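Local coordinates for protein purine nucleoside phosphorylase (Schistosoma mansoni, PDB 6BIF) that probably catalyses the reversible phosphorolysis of purine nucleosides such as inosine and guanosine, releasing the free base and ribose 1-phosphate, at residues L114-A119 and M275-I280; G129-I134 and V240-N245; I138-L143 and L214-V219; G192-N197 and M221-E226. All coordinates share one frame; numbering follows the deposited sequence.

Interaction 1: residues L114-A119 and M275-I280; sequences LITNLA and MWFKEI. With DSJ (1-(4-amino-2-hydroxyphenyl)ethan-1-one), chain J; DMS (dimethyl sulfoxide), chain D.
Leu114 of the strand and Phe277 of the helix face each other where the two segments run almost antiparallel, at 168°, with their axes 11.1 Å apart at the closest. That spacing suits a helix lying on a β-sheet, as expected of the α/β fold of this phosphorylase superfamily, and side chains bridge it without a hydrogen bond. Phe277 does most of the bridging. Its ring reaches from the helix toward the strand and meets Thr116 coming the other way: the methyl CG2 of Thr116 lies 3.4 Å from Phe277 CZ, approaching the ring obliquely. Leu114 takes the ring's edge, its CB sitting near the plane at 3.9 Å from Phe277 CE1. Further along, CD1 of Leu114 meets CG2 of Ile280 at 4.2 Å. Within the helix, CD1 of Ile280 rests above one face of the Phe277 ring, near the rim. Thr116 splits its two branches: CG2, anti to the carbonyl carbon, goes to the phenyl ring, while OG1 (chi1 63°) bonds to Gly34 N. Beyond the packed end, Leu118 N donates a nearly straight 3.2 Å bond to the dimethyl sulfoxide oxygen, and the strand reaches the bound acetophenone. Strand 112-121 lies between strands 29-31 and 236-246, both parallel to it, and Phe277 of helix 259-283 also touches Val240 on the latter; helix 170-182 packs against Ile280.

Interaction 2: residues G129-I134 and V240-N245; sequences GDFVLI and VSLIAN. With DSJ (1-(4-amino-2-hydroxyphenyl)ethan-1-one), chain J.
The carbonyl oxygen of Ser241 is gripped from the facing strand by Val132 N, at 2.8 Å, and by the CA-H of Phe131, whose CA is 3.3 Å away. Ser241 N returns a bond to Val132 O, making these two residues a hydrogen-bonded antiparallel pair flanked by the non-hydrogen-bonded pairs Phe131-Leu242 and Leu133-Val240. Backbone bonding continues ahead of the start of strand 131-139: Ile243 N donates to Asp130 O nearly along the C=O axis, and Gly129 N gives Ile243 O a straight 2.8 Å bond within the carbonyl plane. On one face of the sheet, CD2 of Leu133 lies alongside CG2 of Val240, 3.8 Å apart, the two side chains pointing the same way. Leu242 slants across Phe131 so that its CD1 comes 3.8 Å from CE1 of the ring. The other face carries Val132, whose CG2 is 3.9 Å from Ile243 CD1, and Ser241, whose OG is 3.6 Å from CD1 of Ile134 and bonds to Asn117. Past the paired region, the 240-245 strand carries Asn245 into the ligand site, where its OD1 accepts a 2.9 Å hydrogen bond from the amino nitrogen of the bound aminohydroxyacetophenone. Strand 131-139 lies between 236-246 and 189-196 in the mixed sheet of this α/β phosphorylase fold, and 236-246 in turn has 112-121 on its far side; from helix 259-283, Arg269 packs on Phe131 and Leu242, and Leu273 on Phe131.

Interaction 3: residues I138-L143 and L214-V219; sequences INFPGL and LGCDVV
Ile138 meets Cys216 where strand 131-139 leads into a short helix, with Asn139 at the N-cap, and faces a Schellman motif that closes helix 205-213 at Gly215. The tight part is small: the tip of Ile138, CD1, sits 3.7 Å from Cys216 SG and 4.0 Å from Leu214 O. With CG1 anti to the carbonyl carbon (chi1 -66°) and the chain extended beyond it, Ile138 carries its last methyl across to the turn. Its other branch, CG2, lies 3.7 Å above one face of the Phe140 ring, near the rim. The contact is looser beside this, at the partly exposed Phe140: Leu214 CD1 sits at the edge of the ring, 4.1 Å from CZ of Phe140, while Cys216 SG comes obliquely to 4.5 Å from that CZ. No hydrogen bond joins the two segments. Neighbouring subunits pack on both parts: Met210 of the second subunit on Ile138 and Phe140, Leu143 of the third on Phe140, and Leu214 meets its counterparts in both, so the contact belongs to the trimer interface. At the helix start, Asn139 OD1 accepts from Gly142 N at 3.0 Å, with the donor well above the carbonyl plane rather than in it.

Interaction 4: residues G192-N197 and M221-E226; sequences GVYAFN and MSTVPE. With DSJ (1-(4-amino-2-hydroxyphenyl)ethan-1-one), chain J.
Tyr194 and Phe196, alternate residues on the same side of a β-strand, receive the loop and first turn of helix 224-232, within the α/β fold of the phosphorylase superfamily. The knob is Val224. Its CG2 enters the hollow between the two aromatic side chains, 3.8 Å from Tyr194 CD2 and 3.9 Å from Phe196 CB. Both aromatics have CG trans to the backbone N (chi1 180° in each), which sends the rings out in the same sense and forms the two walls. Pro225 lies against the second wall: its CD is over a face of the Phe196 ring in a CH-pi contact, while CG comes to 3.5 Å from Phe196 CE2. The loop backbone adds to the packing on Phe196, with Met221 O 3.7 Å from its CE1. Met221 lies beside Asn197, pointing the same way, and its CA-H is directed at Asn197 O. Its extended side chain continues into the ligand site, where CG is 3.5 Å from the hydroxyl oxygen O1 of the bound acetophenone. Asn197 ND2 is hydrogen-bonded to Thr201 O, and the residue touches Gly142 of the third subunit. At the far tip of Tyr194 the packing turns polar: OH accepts a hydrogen bond from Ser222 N, 3.1 Å long and 166° at the hydrogen, and pairs with a water in the ring plane, 2.7 Å from OH.

All four contacts gather on one mixed sheet. Interactions 1 and 2 meet at adjacent strands, 112-121 and 236-246, with centres about 10 Å apart; interaction 2 shares strand 131-139 with interaction 3. Interactions 3 and 4 are closest, about 7 Å between centres, while 1 and 3 are about 22 Å apart. Along the chain, interactions 2, 3 and 4 all nest within the loop closed by 1, and 3 and 4 interleave. Asn117 ties interaction 1 to 2 and 4 through Ser241 and Thr223. Interactions 1, 2 and 4 reach the bound acetophenone, as does Val219 of 3; 3 and 4 also meet neighbouring subunits, so the sheet runs from ligand site to trimer interface.

Interaction 1: residues L114-A119 and M275-I280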
# COMPACT_ATOMS: atom_id res chain seq x y z
N LEU A 114 3.18 -11.37 24.70
CA LEU A 114 2.35 -12.47 24.22
C LEU A 114 1.12 -11.91 23.52
O LEU A 114 0.45 -11.04 24.09
CB LEU A 114 1.93 -13.36 25.40
CG LEU A 114 3.01 -13.85 26.39
CD1 LEU A 114 2.39 -14.69 27.50
CD2 LEU A 114 4.09 -14.64 25.64
N ILE A 115 0.83 -12.38 22.29
CA ILE A 115 -0.24 -11.84 21.45
C ILE A 115 -1.15 -12.94 20.90
O ILE A 115 -0.67 -13.98 20.45
CB ILE A 115 0.38 -11.05 20.28
CG1 ILE A 115 1.30 -9.96 20.81
CG2 ILE A 115 -0.71 -10.39 19.44
CD1 ILE A 115 2.10 -9.29 19.73
N THR A 116 -2.48 -12.72 20.93
CA THR A 116 -3.43 -13.59 20.23
C THR A 116 -4.30 -12.78 19.27
O THR A 116 -4.48 -11.56 19.45
CB THR A 116 -4.33 -14.41 21.21
OG1 THR A 116 -5.15 -13.52 21.99
CG2 THR A 116 -3.49 -15.29 22.13
N ASN A 117 -4.81 -13.47 18.24
CA ASN A 117 -5.77 -12.91 17.29
C ASN A 117 -6.62 -14.03 16.71
O ASN A 117 -6.30 -15.21 16.89
CB ASN A 117 -5.05 -12.15 16.14
CG ASN A 117 -4.16 -13.05 15.29
OD1 ASN A 117 -4.62 -13.98 14.64
ND2 ASN A 117 -2.87 -12.73 15.24
N LEU A 118 -7.72 -13.66 16.03
CA LEU A 118 -8.43 -14.54 15.12
C LEU A 118 -8.04 -14.21 13.67
O LEU A 118 -7.75 -13.06 13.34
CB LEU A 118 -9.94 -14.45 15.28
CG LEU A 118 -10.41 -15.21 16.55
CD1 LEU A 118 -10.78 -14.27 17.64
CD2 LEU A 118 -11.51 -16.21 16.26
N ALA A 119 -8.03 -15.24 12.81
CA ALA A 119 -7.55 -15.05 11.43
C ALA A 119 -8.19 -16.07 10.49
O ALA A 119 -8.78 -17.07 10.92
CB ALA A 119 -6.02 -15.18 11.37
N MET A 275 -6.48 -21.28 29.61
CA MET A 275 -5.67 -22.27 30.34
C MET A 275 -4.25 -22.34 29.78
O MET A 275 -3.25 -22.29 30.53
CB MET A 275 -6.37 -23.64 30.27
CG MET A 275 -5.73 -24.81 31.03
SD MET A 275 -4.23 -25.50 30.26
CE MET A 275 -4.83 -25.98 28.70
N TRP A 276 -4.14 -22.41 28.45
CA TRP A 276 -2.85 -22.47 27.76
C TRP A 276 -1.96 -21.28 28.11
O TRP A 276 -0.79 -21.45 28.49
CB TRP A 276 -3.08 -22.50 26.25
CG TRP A 276 -1.92 -22.95 25.36
CD1 TRP A 276 -0.73 -23.52 25.74
CD2 TRP A 276 -1.90 -22.89 23.93
NE1 TRP A 276 0.02 -23.83 24.62
CE2 TRP A 276 -0.68 -23.44 23.50
CE3 TRP A 276 -2.81 -22.43 22.97
CZ2 TRP A 276 -0.33 -23.53 22.16
CZ3 TRP A 276 -2.46 -22.51 21.63
CH2 TRP A 276 -1.24 -23.06 21.24
N PHE A 277 -2.49 -20.06 27.97
CA PHE A 277 -1.64 -18.89 28.16
C PHE A 277 -1.30 -18.66 29.63
O PHE A 277 -0.22 -18.15 29.94
CB PHE A 277 -2.28 -17.66 27.50
CG PHE A 277 -1.81 -17.44 26.08
CD1 PHE A 277 -1.15 -16.29 25.72
CD2 PHE A 277 -1.99 -18.41 25.13
CE1 PHE A 277 -0.69 -16.11 24.42
CE2 PHE A 277 -1.52 -18.24 23.82
CZ PHE A 277 -0.88 -17.09 23.49
N LYS A 278 -2.18 -19.08 30.55
CA LYS A 278 -1.82 -19.02 31.97
C LYS A 278 -0.57 -19.86 32.24
O LYS A 278 0.35 -19.42 32.95
CB LYS A 278 -3.00 -19.47 32.84
CG LYS A 278 -2.74 -19.37 34.35
CD LYS A 278 -3.99 -19.71 35.16
CE LYS A 278 -3.69 -19.71 36.65
NZ LYS A 278 -4.85 -20.17 37.47
N GLU A 279 -0.51 -21.08 31.69
CA GLU A 279 0.63 -21.95 31.91
C GLU A 279 1.88 -21.42 31.22
O GLU A 279 2.98 -21.47 31.79
CB GLU A 279 0.30 -23.37 31.47
CG GLU A 279 1.39 -24.40 31.72
CD GLU A 279 1.69 -24.67 33.19
OE1 GLU A 279 0.94 -24.18 34.06
OE2 GLU A 279 2.68 -25.37 33.49
N ILE A 280 1.75 -20.90 29.98
CA ILE A 280 2.89 -20.27 29.31
C ILE A 280 3.49 -19.18 30.20
O ILE A 280 4.71 -19.11 30.41
CB ILE A 280 2.48 -19.70 27.94
CG1 ILE A 280 2.17 -20.81 26.90
CG2 ILE A 280 3.59 -18.76 27.37
CD1 ILE A 280 1.41 -20.31 25.65
C7 DSJ J . -9.75 -11.81 9.42
C4 DSJ J . -11.29 -14.05 10.09
C5 DSJ J . -10.87 -13.86 8.84
C6 DSJ J . -10.03 -12.66 8.50
C3 DSJ J . -10.93 -13.05 11.15
C2 DSJ J . -10.19 -11.99 10.84
C1 DSJ J . -9.81 -10.92 11.85
O DSJ J . -9.18 -9.95 11.53
C DSJ J . -10.24 -11.08 13.31
O1 DSJ J . -8.98 -10.70 9.12
N DSJ J . -11.18 -14.76 7.79
S DMS D . -8.33 -9.43 16.53
O DMS D . -8.73 -10.79 16.94
C1 DMS D . -8.40 -8.22 17.89
C2 DMS D . -6.97 -9.29 15.36

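Interaction 2: residues G129-I134 and V240-N245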
# COMPACT_ATOMS: atom_id res chain seq x y z
N GLY A 129 -11.10 -23.50 14.28
CA GLY A 129 -10.76 -23.95 15.62
C GLY A 129 -9.31 -24.35 15.83
O GLY A 129 -8.92 -24.61 16.98
N ASP A 130 -8.51 -24.42 14.76
CA ASP A 130 -7.10 -24.72 14.93
C ASP A 130 -6.34 -23.50 15.46
O ASP A 130 -6.79 -22.35 15.33
CB ASP A 130 -6.47 -25.16 13.59
CG ASP A 130 -6.91 -26.54 13.11
OD1 ASP A 130 -7.51 -27.33 13.87
OD2 ASP A 130 -6.63 -26.84 11.93
N PHE A 131 -5.17 -23.75 16.04
CA PHE A 131 -4.25 -22.72 16.51
C PHE A 131 -3.01 -22.73 15.62
O PHE A 131 -2.54 -23.80 15.23
CB PHE A 131 -3.79 -22.98 17.96
CG PHE A 131 -4.88 -22.93 18.99
CD1 PHE A 131 -5.53 -21.74 19.29
CD2 PHE A 131 -5.21 -24.06 19.68
CE1 PHE A 131 -6.54 -21.71 20.25
CE2 PHE A 131 -6.22 -24.05 20.67
CZ PHE A 131 -6.88 -22.86 20.95
N VAL A 132 -2.47 -21.54 15.31
CA VAL A 132 -1.23 -21.42 14.53
C VAL A 132 -0.21 -20.59 15.31
O VAL A 132 -0.44 -19.40 15.59
CB VAL A 132 -1.50 -20.79 13.16
CG1 VAL A 132 -0.20 -20.59 12.39
CG2 VAL A 132 -2.47 -21.66 12.36
N LEU A 133 0.93 -21.20 15.65
CA LEU A 133 2.08 -20.47 16.16
C LEU A 133 2.72 -19.71 15.00
O LEU A 133 3.14 -20.32 14.02
CB LEU A 133 3.08 -21.44 16.78
CG LEU A 133 2.55 -22.43 17.85
CD1 LEU A 133 3.65 -23.34 18.36
CD2 LEU A 133 1.91 -21.68 18.99
N ILE A 134 2.78 -18.39 15.09
CA ILE A 134 3.28 -17.56 13.98
C ILE A 134 4.81 -17.57 14.00
O ILE A 134 5.43 -17.24 15.02
CB ILE A 134 2.72 -16.14 14.06
CG1 ILE A 134 1.18 -16.15 13.95
CG2 ILE A 134 3.35 -15.29 12.95
CD1 ILE A 134 0.53 -14.80 14.12
N VAL A 240 -0.04 -16.01 18.44
CA VAL A 240 -0.83 -17.22 18.12
C VAL A 240 -2.14 -16.79 17.47
O VAL A 240 -2.87 -15.95 18.02
CB VAL A 240 -1.09 -18.07 19.38
CG1 VAL A 240 -1.90 -19.37 19.04
CG2 VAL A 240 0.24 -18.48 20.08
N SER A 241 -2.46 -17.39 16.32
CA SER A 241 -3.73 -17.17 15.61
C SER A 241 -4.71 -18.31 15.89
O SER A 241 -4.33 -19.49 15.86
CB SER A 241 -3.53 -17.07 14.09
OG SER A 241 -2.92 -15.86 13.69
N LEU A 242 -5.97 -17.96 16.14
CA LEU A 242 -7.07 -18.91 16.22
C LEU A 242 -7.84 -18.82 14.90
O LEU A 242 -8.27 -17.73 14.51
CB LEU A 242 -7.98 -18.61 17.42
CG LEU A 242 -9.32 -19.36 17.53
CD1 LEU A 242 -9.16 -20.89 17.60
CD2 LEU A 242 -10.12 -18.87 18.75
N ILE A 243 -7.94 -19.94 14.18
CA ILE A 243 -8.50 -19.95 12.83
C ILE A 243 -10.03 -19.93 12.88
O ILE A 243 -10.65 -20.85 13.41
CB ILE A 243 -7.99 -21.18 12.06
CG1 ILE A 243 -6.44 -21.19 12.03
CG2 ILE A 243 -8.58 -21.23 10.68
CD1 ILE A 243 -5.83 -19.95 11.38
N ALA A 244 -10.64 -18.92 12.24
CA ALA A 244 -12.10 -18.81 12.22
C ALA A 244 -12.74 -19.66 11.11
O ALA A 244 -13.87 -20.15 11.28
CB ALA A 244 -12.49 -17.34 12.07
N ASN A 245 -12.03 -19.87 10.00
CA ASN A 245 -12.59 -20.42 8.77
C ASN A 245 -11.41 -20.71 7.86
O ASN A 245 -10.32 -20.18 8.08
CB ASN A 245 -13.54 -19.44 8.10
CG ASN A 245 -12.81 -18.19 7.56
OD1 ASN A 245 -12.25 -17.39 8.31
ND2 ASN A 245 -12.78 -18.06 6.24
C7 DSJ J . -9.75 -11.81 9.42
C4 DSJ J . -11.29 -14.05 10.09
C5 DSJ J . -10.87 -13.86 8.84
C6 DSJ J . -10.03 -12.66 8.50
C3 DSJ J . -10.93 -13.05 11.15
C2 DSJ J . -10.19 -11.99 10.84
C1 DSJ J . -9.81 -10.92 11.85
O DSJ J . -9.18 -9.95 11.53
C DSJ J . -10.24 -11.08 13.31
O1 DSJ J . -8.98 -10.70 9.12
N DSJ J . -11.18 -14.76 7.79

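Interaction 3: residues I138-L143 and L214-V219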
# COMPACT_ATOMS: atom_id res chain seq x y z
N ILE A 138 4.18 -11.68 6.29
CA ILE A 138 4.24 -10.93 5.03
C ILE A 138 3.42 -9.64 5.22
O ILE A 138 2.19 -9.67 5.38
CB ILE A 138 3.72 -11.76 3.84
CG1 ILE A 138 4.66 -12.96 3.55
CG2 ILE A 138 3.60 -10.85 2.59
CD1 ILE A 138 4.13 -13.95 2.53
N ASN A 139 4.11 -8.50 5.21
CA ASN A 139 3.56 -7.21 5.65
C ASN A 139 3.17 -6.39 4.42
O ASN A 139 3.96 -5.59 3.93
CB ASN A 139 4.62 -6.52 6.52
CG ASN A 139 4.21 -5.16 7.08
OD1 ASN A 139 3.07 -4.70 7.00
ND2 ASN A 139 5.23 -4.50 7.68
N PHE A 140 1.96 -6.59 3.90
CA PHE A 140 1.60 -5.86 2.68
C PHE A 140 1.59 -4.34 2.90
O PHE A 140 2.11 -3.61 2.03
CB PHE A 140 0.25 -6.38 2.13
CG PHE A 140 0.31 -7.81 1.61
CD1 PHE A 140 1.09 -8.15 0.52
CD2 PHE A 140 -0.44 -8.81 2.21
CE1 PHE A 140 1.13 -9.46 0.03
CE2 PHE A 140 -0.39 -10.13 1.72
CZ PHE A 140 0.39 -10.44 0.63
N PRO A 141 1.07 -3.79 4.02
CA PRO A 141 1.22 -2.34 4.22
C PRO A 141 2.68 -1.87 4.23
O PRO A 141 2.98 -0.82 3.65
CB PRO A 141 0.51 -2.09 5.57
CG PRO A 141 -0.56 -3.21 5.62
CD PRO A 141 0.21 -4.39 5.05
N GLY A 142 3.59 -2.64 4.84
CA GLY A 142 5.01 -2.26 4.86
C GLY A 142 5.65 -2.18 3.49
O GLY A 142 6.38 -1.23 3.18
N LEU A 143 5.43 -3.20 2.66
CA LEU A 143 5.93 -3.13 1.29
C LEU A 143 5.38 -1.88 0.58
O LEU A 143 6.08 -1.27 -0.23
CB LEU A 143 5.59 -4.41 0.51
CG LEU A 143 6.30 -5.69 1.00
CD1 LEU A 143 5.71 -6.89 0.25
CD2 LEU A 143 7.81 -5.64 0.81
N LEU A 214 1.21 -17.11 -2.92
CA LEU A 214 2.30 -16.30 -2.39
C LEU A 214 2.96 -16.92 -1.17
O LEU A 214 3.93 -16.35 -0.66
CB LEU A 214 1.79 -14.90 -2.05
CG LEU A 214 1.29 -14.05 -3.22
CD1 LEU A 214 0.80 -12.72 -2.74
CD2 LEU A 214 2.41 -13.87 -4.20
N GLY A 215 2.45 -18.05 -0.69
CA GLY A 215 3.02 -18.72 0.44
C GLY A 215 2.51 -18.28 1.80
O GLY A 215 3.15 -18.58 2.81
N CYS A 216 1.38 -17.59 1.85
CA CYS A 216 0.76 -17.24 3.13
C CYS A 216 0.02 -18.45 3.70
O CYS A 216 -0.62 -19.21 2.95
CB CYS A 216 -0.20 -16.06 2.97
SG CYS A 216 0.54 -14.66 2.09
N ASP A 217 0.12 -18.64 5.02
CA ASP A 217 -0.63 -19.69 5.70
C ASP A 217 -1.92 -19.19 6.34
O ASP A 217 -2.91 -19.94 6.37
CB ASP A 217 0.25 -20.34 6.77
CG ASP A 217 1.43 -21.10 6.16
OD1 ASP A 217 1.18 -22.00 5.33
OD2 ASP A 217 2.61 -20.79 6.48
N VAL A 218 -1.93 -17.95 6.87
CA VAL A 218 -3.09 -17.35 7.53
C VAL A 218 -3.11 -15.87 7.14
O VAL A 218 -2.09 -15.32 6.74
CB VAL A 218 -3.09 -17.48 9.08
CG1 VAL A 218 -2.90 -18.96 9.53
CG2 VAL A 218 -2.02 -16.67 9.72
N VAL A 219 -4.26 -15.22 7.27
CA VAL A 219 -4.41 -13.79 6.96
C VAL A 219 -5.26 -13.10 8.03
O VAL A 219 -6.29 -13.64 8.47
CB VAL A 219 -5.01 -13.57 5.56
CG1 VAL A 219 -6.39 -14.24 5.43
CG2 VAL A 219 -5.10 -12.09 5.25

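Interaction 4: residues G192-N197 and M221-E226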
# COMPACT_ATOMS: atom_id res chain seq x y z
N GLY A 192 3.02 -21.38 11.13
CA GLY A 192 2.76 -20.76 9.83
C GLY A 192 3.10 -19.29 9.72
O GLY A 192 3.47 -18.63 10.70
N VAL A 193 3.01 -18.80 8.48
CA VAL A 193 3.32 -17.41 8.10
C VAL A 193 2.03 -16.59 8.05
O VAL A 193 1.06 -16.97 7.39
CB VAL A 193 4.03 -17.38 6.73
CG1 VAL A 193 4.17 -15.93 6.19
CG2 VAL A 193 5.42 -18.10 6.80
N TYR A 194 2.02 -15.43 8.74
CA TYR A 194 0.85 -14.56 8.85
C TYR A 194 0.94 -13.42 7.83
O TYR A 194 1.92 -12.66 7.83
CB TYR A 194 0.76 -13.99 10.27
CG TYR A 194 -0.40 -13.04 10.62
CD1 TYR A 194 -1.51 -13.50 11.35
CD2 TYR A 194 -0.38 -11.68 10.28
CE1 TYR A 194 -2.56 -12.65 11.72
CE2 TYR A 194 -1.45 -10.81 10.66
CZ TYR A 194 -2.52 -11.30 11.37
OH TYR A 194 -3.55 -10.45 11.74
N ALA A 195 -0.07 -13.31 6.95
CA ALA A 195 -0.20 -12.15 6.06
C ALA A 195 -1.05 -11.05 6.70
O ALA A 195 -2.18 -11.32 7.14
CB ALA A 195 -0.84 -12.55 4.73
N PHE A 196 -0.54 -9.81 6.68
CA PHE A 196 -1.25 -8.63 7.20
C PHE A 196 -2.04 -7.96 6.06
O PHE A 196 -1.45 -7.38 5.15
CB PHE A 196 -0.25 -7.67 7.84
CG PHE A 196 -0.83 -6.37 8.45
CD1 PHE A 196 -2.16 -6.25 8.85
CD2 PHE A 196 -0.00 -5.25 8.61
CE1 PHE A 196 -2.65 -5.07 9.39
CE2 PHE A 196 -0.48 -4.06 9.17
CZ PHE A 196 -1.81 -3.97 9.56
N ASN A 197 -3.38 -8.08 6.11
CA ASN A 197 -4.35 -7.35 5.29
C ASN A 197 -4.82 -6.13 6.09
O ASN A 197 -5.41 -6.28 7.16
CB ASN A 197 -5.55 -8.25 4.97
CG ASN A 197 -6.76 -7.50 4.43
OD1 ASN A 197 -6.67 -6.44 3.76
ND2 ASN A 197 -7.94 -8.05 4.72
N MET A 221 -5.90 -8.87 10.28
CA MET A 221 -5.88 -7.41 10.21
C MET A 221 -5.19 -6.76 11.42
O MET A 221 -5.43 -5.57 11.71
CB MET A 221 -7.30 -6.86 10.09
CG MET A 221 -8.11 -7.35 8.90
SD MET A 221 -9.84 -6.81 9.06
CE MET A 221 -10.61 -7.80 7.77
N SER A 222 -4.35 -7.50 12.15
CA SER A 222 -3.68 -6.98 13.34
C SER A 222 -2.26 -7.55 13.45
O SER A 222 -1.71 -8.11 12.51
CB SER A 222 -4.49 -7.33 14.60
OG SER A 222 -4.40 -8.71 14.91
N THR A 223 -1.67 -7.36 14.63
CA THR A 223 -0.52 -8.10 15.15
C THR A 223 0.83 -7.64 14.56
O THR A 223 1.74 -7.30 15.33
CB THR A 223 -0.77 -9.61 14.96
OG1 THR A 223 -1.96 -10.00 15.69
CG2 THR A 223 0.42 -10.43 15.49
N VAL A 224 0.97 -7.59 13.22
CA VAL A 224 2.26 -7.20 12.61
C VAL A 224 2.71 -5.81 13.07
O VAL A 224 3.90 -5.66 13.40
CB VAL A 224 2.19 -7.34 11.08
CG1 VAL A 224 3.37 -6.68 10.36
CG2 VAL A 224 2.12 -8.83 10.70
N PRO A 225 1.83 -4.79 13.17
CA PRO A 225 2.30 -3.48 13.70
C PRO A 225 2.89 -3.58 15.10
O PRO A 225 4.01 -3.09 15.33
CB PRO A 225 1.03 -2.62 13.67
CG PRO A 225 0.18 -3.23 12.55
CD PRO A 225 0.41 -4.72 12.75
N GLU A 226 2.21 -4.26 16.03
CA GLU A 226 2.74 -4.39 17.40
C GLU A 226 4.04 -5.19 17.43
O GLU A 226 4.96 -4.87 18.22
CB GLU A 226 1.72 -5.06 18.33
CG GLU A 226 0.36 -4.47 18.41
CD GLU A 226 -0.59 -5.09 17.39
OE1 GLU A 226 -0.58 -4.58 16.29
OE2 GLU A 226 -1.30 -6.10 17.68
C7 DSJ J . -9.75 -11.81 9.42
C4 DSJ J . -11.29 -14.05 10.09
C5 DSJ J . -10.87 -13.86 8.84
C6 DSJ J . -10.03 -12.66 8.50
C3 DSJ J . -10.93 -13.05 11.15
C2 DSJ J . -10.19 -11.99 10.84
C1 DSJ J . -9.81 -10.92 11.85
O DSJ J . -9.18 -9.95 11.53
C DSJ J . -10.24 -11.08 13.31
O1 DSJ J . -8.98 -10.70 9.12
N DSJ J . -11.18 -14.76 7.79
O HOH W 1 -5.96 -11.03 12.93